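Sucrose 6(F)-phosphate phosphorylase (Thermoanaerobacterium thermosaccharolyticum DSM 571, PDB 6S9V) is a phosphorylase of the alpha-amylase type, built around a parallel eight-stranded beta/alpha barrel. Local coordinates at residues 124-129 with 166-171. Residues are numbered along the deposited sequence; the frame is centred on the assembly and turned at random.
Sequences MFITLD and KVWTTF
Trp168 N donates to Ile126 O over 2.9 Å, the stronger of two backbone bonds by which the loop 124-129 lies against the end of strand 164-168. A weak second bond runs from Leu128 N to Lys166 O at 3.4 Å, so Thr127 and Val167 face each other in a single antiparallel bridge. Ile126 O also receives a CA-H...O contact from Val167 CA. One water extends the pairing, accepting from Ile126 N and donating to Trp168 O, while the inverse gamma turn centred on Ile126 bends the loop here.

Apolar contacts follow the register in part, with Leu128 reaching diagonally to Trp168 as well. Leu128 sends its two methyls to different partners: CD2 meets the indole edge in the ring plane, 3.4 Å from Trp168 CE3, while CD1 packs on Lys166 CB at 3.7 Å. Ile126 CB rests 3.6 Å from Trp168 CB, with Ile126 CG2, anti to its backbone N, beside the same carbon. At the bridge itself, Thr127 CG2 touches Val167 CG1 at 3.8 Å.

A polar bond within the loop ties Thr127 to Asp129: Thr127 OG1, set between the backbone N and carbonyl carbon (chi1 45°), donates to the syn side of Asp129 OD1 at 2.7 Å. The other carboxylate oxygen, Asp129 OD2, forms a salt bridge with Arg117.

The contact thus fastens the loop following helix 107-115 to the two-stranded hairpin 153-157/164-168, outside the barrel sheet. Phe112 of that helix touches both Thr127 and Val167, and Trp168 reaches Asp181 of strand 179-181.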
loop_
_atom_site.group_PDB
_atom_site.type_symbol
_atom_site.label_atom_id
_atom_site.label_comp_id
_atom_site.label_asym_id
_atom_site.label_seq_id
_atom_site.Cartn_x
_atom_site.Cartn_y
_atom_site.Cartn_z
ATOM N N MET A 124 -18.135 15.114 13.970
ATOM C CA MET A 124 -17.097 14.496 13.157
ATOM C C MET A 124 -16.884 13.029 13.504
ATOM O O MET A 124 -16.280 12.301 12.709
ATOM C CB MET A 124 -15.769 15.241 13.319
ATOM C CG MET A 124 -15.762 16.641 12.761
ATOM S SD MET A 124 -14.200 17.492 13.043
ATOM C CE MET A 124 -13.130 16.574 11.949
ATOM N N PHE A 125 -17.374 12.579 14.657
ATOM C CA PHE A 125 -17.082 11.250 15.173
ATOM C C PHE A 125 -18.346 10.408 15.241
ATOM O O PHE A 125 -19.468 10.921 15.280
ATOM C CB PHE A 125 -16.414 11.364 16.550
ATOM C CG PHE A 125 -15.289 12.360 16.570
ATOM C CD1 PHE A 125 -14.114 12.100 15.887
ATOM C CD2 PHE A 125 -15.427 13.575 17.218
ATOM C CE1 PHE A 125 -13.080 13.025 15.874
ATOM C CE2 PHE A 125 -14.406 14.503 17.201
ATOM C CZ PHE A 125 -13.237 14.231 16.526
ATOM N N ILE A 126 -18.146 9.093 15.224
ATOM C CA ILE A 126 -19.269 8.146 15.189
ATOM C C ILE A 126 -19.573 7.789 16.639
ATOM O O ILE A 126 -19.192 6.742 17.160
ATOM C CB ILE A 126 -18.964 6.915 14.325
ATOM C CG1 ILE A 126 -18.559 7.334 12.909
ATOM C CG2 ILE A 126 -20.177 5.992 14.273
ATOM C CD1 ILE A 126 -18.121 6.176 12.018
ATOM N N THR A 127 -20.246 8.708 17.323
ATOM C CA THR A 127 -20.863 8.363 18.594
ATOM C C THR A 127 -21.903 7.276 18.341
ATOM O O THR A 127 -22.581 7.275 17.309
ATOM C CB THR A 127 -21.489 9.595 19.241
ATOM O OG1 THR A 127 -22.220 10.338 18.259
ATOM C CG2 THR A 127 -20.403 10.488 19.845
ATOM N N LEU A 128 -22.009 6.322 19.268
ATOM C CA LEU A 128 -22.794 5.126 18.981
ATOM C C LEU A 128 -24.283 5.423 18.810
ATOM O O LEU A 128 -25.008 4.579 18.273
ATOM C CB LEU A 128 -22.605 4.076 20.077
ATOM C CG LEU A 128 -21.198 3.497 20.261
ATOM C CD1 LEU A 128 -21.291 2.144 20.962
ATOM C CD2 LEU A 128 -20.424 3.372 18.980
ATOM N N ASP A 129 -24.762 6.584 19.260
ATOM C CA ASP A 129 -26.158 6.938 19.022
ATOM C C ASP A 129 -26.467 7.107 17.538
ATOM O O ASP A 129 -27.642 7.119 17.161
ATOM C CB ASP A 129 -26.530 8.213 19.782
ATOM C CG ASP A 129 -25.671 9.401 19.401
ATOM O OD1 ASP A 129 -24.689 9.229 18.650
ATOM O OD2 ASP A 129 -25.993 10.521 19.853
ATOM N N LYS A 166 -19.059 6.265 24.291
ATOM C CA LYS A 166 -18.448 5.348 23.343
ATOM C C LYS A 166 -18.459 5.967 21.957
ATOM O O LYS A 166 -19.446 6.586 21.551
ATOM C CB LYS A 166 -19.198 4.016 23.322
ATOM C CG LYS A 166 -19.063 3.219 24.602
ATOM C CD LYS A 166 -19.797 1.891 24.501
ATOM C CE LYS A 166 -19.411 0.963 25.640
ATOM N NZ LYS A 166 -20.136 1.292 26.884
ATOM N N VAL A 167 -17.336 5.833 21.251
ATOM C CA VAL A 167 -17.229 6.250 19.861
ATOM C C VAL A 167 -16.599 5.109 19.075
ATOM O O VAL A 167 -15.835 4.300 19.612
ATOM C CB VAL A 167 -16.408 7.548 19.671
ATOM C CG1 VAL A 167 -17.049 8.696 20.430
ATOM C CG2 VAL A 167 -14.974 7.337 20.107
ATOM N N TRP A 168 -16.921 5.053 17.790
ATOM C CA TRP A 168 -16.433 3.979 16.942
ATOM C C TRP A 168 -14.927 4.097 16.736
ATOM O O TRP A 168 -14.403 5.178 16.437
ATOM C CB TRP A 168 -17.170 4.012 15.603
ATOM C CG TRP A 168 -17.337 2.673 14.972
ATOM C CD1 TRP A 168 -16.601 2.136 13.954
ATOM C CD2 TRP A 168 -18.288 1.674 15.352
ATOM N NE1 TRP A 168 -17.054 0.869 13.660
ATOM C CE2 TRP A 168 -18.086 0.563 14.510
ATOM C CE3 TRP A 168 -19.294 1.616 16.321
ATOM C CZ2 TRP A 168 -18.862 -0.594 14.602
ATOM C CZ3 TRP A 168 -20.063 0.464 16.413
ATOM C CH2 TRP A 168 -19.839 -0.625 15.557
ATOM N N THR A 169 -14.231 2.969 16.896
ATOM C CA THR A 169 -12.787 2.890 16.665
ATOM C C THR A 169 -12.542 1.531 16.013
ATOM O O THR A 169 -12.466 0.513 16.707
ATOM C CB THR A 169 -11.985 3.057 17.955
ATOM O OG1 THR A 169 -12.322 2.024 18.894
ATOM C CG2 THR A 169 -12.280 4.415 18.586
ATOM N N THR A 170 -12.450 1.523 14.678
ATOM C CA THR A 170 -12.243 0.279 13.943
ATOM C C THR A 170 -10.901 -0.352 14.284
ATOM O O THR A 170 -10.798 -1.577 14.402
ATOM C CB THR A 170 -12.328 0.543 12.437
ATOM O OG1 THR A 170 -13.658 0.937 12.088
ATOM C CG2 THR A 170 -11.939 -0.693 11.640
ATOM N N PHE A 171 -9.861 0.466 14.417
ATOM C CA PHE A 171 -8.501 0.009 14.648
ATOM C C PHE A 171 -7.989 0.518 15.989
ATOM O O PHE A 171 -8.496 1.494 16.544
ATOM C CB PHE A 171 -7.556 0.497 13.543
ATOM C CG PHE A 171 -7.970 0.090 12.171
ATOM C CD1 PHE A 171 -7.702 -1.182 11.715
ATOM C CD2 PHE A 171 -8.631 0.982 11.332
ATOM C CE1 PHE A 171 -8.063 -1.565 10.442
ATOM C CE2 PHE A 171 -9.007 0.599 10.060
ATOM C CZ PHE A 171 -8.733 -0.680 9.619
HETATM O O HOH W 1 -15.824 7.567 15.783
#